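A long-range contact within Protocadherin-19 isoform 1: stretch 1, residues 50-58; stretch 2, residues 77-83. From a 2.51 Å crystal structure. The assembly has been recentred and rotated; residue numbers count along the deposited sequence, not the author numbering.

Stretch 1, residues 50-58: LTKQMFKID
Stretch 2 77-83: IHEIDVQ

This is a side-chain contact between a helical turn leading into a short strand and a second, nearly parallel strand, organized around one polar pair, Thr51 with His78, and continued by apolar packing along the strands.

The backbone evidence comes first. Stretch 1 begins with a weakly bonded helix at about residues 51-54, with phi/psi running from -60/-24 at Thr51 to -84/-20 at Met54. Its two internal backbone hydrogen bonds are both i to i+3: Gln53 N to Leu50 O at 3.1 Å and Met54 N to Thr51 O at 3.3 Å. At Phe55 the chain switches to extended geometry (-140/139), which Lys56 (-117/157) and Ile57 (-130/138) maintain. Stretch 2 is strand throughout, with phi between -140 and -109 and psi between 124 and 164. The N-to-C directions of strands 55-57 and 77-83 differ by 17°, and their axes approach no closer than 10.8 Å. That spacing is too wide for neighbours in one sheet, and no backbone hydrogen bond joins the stretches; side chains fill the gap. The register is set by Thr51 CA to His78 CA at 6.5 Å and Ile57 CA to Val82 CA at 9.3 Å, so the helical turn comes nearer to stretch 2 than the strand does.

Alternation along the strands selects the participants. His78, Ile80 and Val82 direct CA-to-CB toward stretch 1, as Phe55 and Ile57 do toward stretch 2, whereas Lys56 and Asp81 are out of reach. Thr51 and Met54 also point toward the partner. The stretches together bury 329 Å², with His78 contributing the largest share.

The hydrogen bond across the contact joins Thr51 OG1 and His78 ND1 at 2.9 Å; either atom could be the donor. Thr51 (chi1 -65°, m) places OG1 at the edge of the imidazole, near its plane, where the ND1 lone pair or proton lies. Its methyl serves an apolar role, with CG2 3.8 Å from Ile80 CG1. His78 adopts chi1 -65° (m) and chi2 -103°. One face of its ring receives the edge of Phe55 (chi1 -60°, m; chi2 -88°): the centroids are 5.3 Å apart, the planes meet at 77°, and Phe55 CE2 lies 3.8 Å from His78 CG. Such edge-to-face geometry sets the positive C-H rim of one ring against the pi cloud of the other. Met54 (chi1 and chi2 both m, chi3 -131°) approaches the same imidazole obliquely, its CG 4.1 Å from His78 CE1.

Farther along, the chemistry is purely hydrophobic. Ile80 (chi1 -42°, m; chi2 154°, t) lays its CD1 over one face of the Phe55 ring, 4.2 Å from Phe55 CD2. Ile57, with chi1 and chi2 both t, extends across the wider gap to bring CD1 within 4.0 Å of CG1 of Val82 (chi1 -167°, t).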

# COMPACT_ATOMS: atom_id res chain seq x y z
N LEU A 50 -1.52 -13.23 12.60
CA LEU A 50 -2.36 -12.78 11.51
C LEU A 50 -2.54 -13.84 10.43
O LEU A 50 -3.62 -13.99 9.85
CB LEU A 50 -1.73 -11.52 10.92
CG LEU A 50 -2.27 -10.87 9.64
CD1 LEU A 50 -3.77 -10.60 9.68
CD2 LEU A 50 -1.49 -9.58 9.41
N THR A 51 -1.50 -14.62 10.18
CA THR A 51 -1.56 -15.64 9.15
C THR A 51 -2.69 -16.62 9.47
O THR A 51 -3.32 -17.17 8.58
CB THR A 51 -0.17 -16.33 8.99
OG1 THR A 51 0.81 -15.38 8.52
CG2 THR A 51 -0.23 -17.52 8.03
N LYS A 52 -3.06 -16.71 10.74
CA LYS A 52 -4.06 -17.68 11.21
C LYS A 52 -5.50 -17.36 10.76
O LYS A 52 -6.28 -18.26 10.49
CB LYS A 52 -3.99 -17.76 12.73
CG LYS A 52 -4.38 -19.11 13.30
CD LYS A 52 -4.73 -18.96 14.78
CE LYS A 52 -5.14 -20.29 15.39
NZ LYS A 52 -4.00 -21.26 15.38
N GLN A 53 -5.83 -16.08 10.58
CA GLN A 53 -7.16 -15.67 10.09
C GLN A 53 -7.25 -15.64 8.55
O GLN A 53 -8.35 -15.58 7.98
CB GLN A 53 -7.51 -14.27 10.61
CG GLN A 53 -7.14 -14.02 12.06
CD GLN A 53 -6.47 -12.67 12.28
OE1 GLN A 53 -6.84 -11.67 11.65
NE2 GLN A 53 -5.50 -12.62 13.19
N MET A 54 -6.10 -15.58 7.88
CA MET A 54 -6.05 -15.37 6.45
C MET A 54 -6.21 -16.65 5.63
O MET A 54 -6.50 -16.60 4.45
CB MET A 54 -4.73 -14.69 6.07
CG MET A 54 -4.51 -13.34 6.73
SD MET A 54 -5.70 -12.10 6.20
CE MET A 54 -4.55 -10.77 5.83
N PHE A 55 -5.96 -17.81 6.23
CA PHE A 55 -5.98 -19.03 5.43
C PHE A 55 -6.64 -20.14 6.21
O PHE A 55 -6.40 -20.29 7.40
CB PHE A 55 -4.55 -19.44 5.06
CG PHE A 55 -3.80 -18.42 4.27
CD1 PHE A 55 -3.89 -18.41 2.87
CD2 PHE A 55 -2.94 -17.54 4.89
CE1 PHE A 55 -3.18 -17.47 2.13
CE2 PHE A 55 -2.23 -16.60 4.15
CZ PHE A 55 -2.36 -16.55 2.77
N LYS A 56 -7.44 -20.94 5.52
CA LYS A 56 -7.93 -22.19 6.06
C LYS A 56 -7.41 -23.34 5.20
O LYS A 56 -7.06 -23.14 4.03
CB LYS A 56 -9.46 -22.19 6.10
CG LYS A 56 -10.14 -22.11 4.75
CD LYS A 56 -11.67 -22.01 4.88
CE LYS A 56 -12.36 -21.89 3.52
NZ LYS A 56 -12.17 -20.58 2.83
N ILE A 57 -7.34 -24.53 5.78
CA ILE A 57 -7.00 -25.73 5.03
C ILE A 57 -7.99 -26.88 5.27
O ILE A 57 -8.39 -27.13 6.38
CB ILE A 57 -5.56 -26.20 5.34
CG1 ILE A 57 -5.18 -27.39 4.46
CG2 ILE A 57 -5.41 -26.55 6.81
CD1 ILE A 57 -3.87 -28.05 4.87
N ASP A 58 -8.35 -27.58 4.21
CA ASP A 58 -9.20 -28.76 4.30
C ASP A 58 -8.43 -29.95 4.86
O ASP A 58 -7.50 -30.45 4.23
CB ASP A 58 -9.77 -29.11 2.92
CG ASP A 58 -10.77 -30.25 2.98
OD1 ASP A 58 -10.45 -31.31 3.57
OD2 ASP A 58 -11.88 -30.09 2.44
N ILE A 77 4.18 -11.12 2.89
CA ILE A 77 4.64 -12.49 2.71
C ILE A 77 4.24 -13.31 3.92
O ILE A 77 4.37 -12.86 5.03
CB ILE A 77 6.17 -12.55 2.56
CG1 ILE A 77 6.62 -14.02 2.52
CG2 ILE A 77 6.85 -11.84 3.72
CD1 ILE A 77 7.99 -14.21 1.90
N HIS A 78 3.66 -14.48 3.68
CA HIS A 78 3.19 -15.35 4.77
C HIS A 78 3.95 -16.68 4.72
O HIS A 78 4.15 -17.25 3.63
CB HIS A 78 1.69 -15.62 4.65
CG HIS A 78 0.84 -14.40 4.84
ND1 HIS A 78 0.16 -14.14 6.01
CD2 HIS A 78 0.50 -13.41 3.98
CE1 HIS A 78 -0.54 -13.02 5.88
NE2 HIS A 78 -0.36 -12.57 4.65
N GLU A 79 4.43 -17.12 5.87
CA GLU A 79 5.06 -18.45 6.00
C GLU A 79 4.10 -19.30 6.81
O GLU A 79 3.60 -18.88 7.86
CB GLU A 79 6.41 -18.35 6.72
CG GLU A 79 7.55 -19.17 6.12
CD GLU A 79 8.93 -18.73 6.63
OE1 GLU A 79 9.66 -18.03 5.88
OE2 GLU A 79 9.27 -19.05 7.79
N ILE A 80 3.75 -20.45 6.26
CA ILE A 80 2.86 -21.39 6.93
C ILE A 80 3.59 -22.71 7.01
O ILE A 80 4.33 -23.05 6.10
CB ILE A 80 1.53 -21.57 6.17
CG1 ILE A 80 0.99 -20.24 5.66
CG2 ILE A 80 0.48 -22.22 7.07
CD1 ILE A 80 0.11 -20.38 4.44
N ASP A 81 3.45 -23.40 8.13
CA ASP A 81 4.00 -24.72 8.28
C ASP A 81 2.89 -25.72 8.28
O ASP A 81 1.93 -25.59 9.03
CB ASP A 81 4.82 -24.82 9.56
CG ASP A 81 5.96 -23.83 9.60
OD1 ASP A 81 7.00 -24.09 8.94
OD2 ASP A 81 5.82 -22.78 10.30
N VAL A 82 2.97 -26.68 7.38
CA VAL A 82 1.89 -27.61 7.20
C VAL A 82 2.38 -29.00 7.55
O VAL A 82 3.49 -29.38 7.18
CB VAL A 82 1.37 -27.56 5.77
CG1 VAL A 82 0.05 -28.30 5.67
CG2 VAL A 82 1.16 -26.12 5.34
N GLN A 83 1.58 -29.77 8.28
CA GLN A 83 1.87 -31.19 8.42
C GLN A 83 0.80 -32.15 7.90
O GLN A 83 -0.37 -31.79 7.67
CB GLN A 83 2.22 -31.53 9.86
CG GLN A 83 1.06 -31.48 10.84
CD GLN A 83 1.38 -32.22 12.13
OE1 GLN A 83 2.44 -32.00 12.75
NE2 GLN A 83 0.51 -33.15 12.50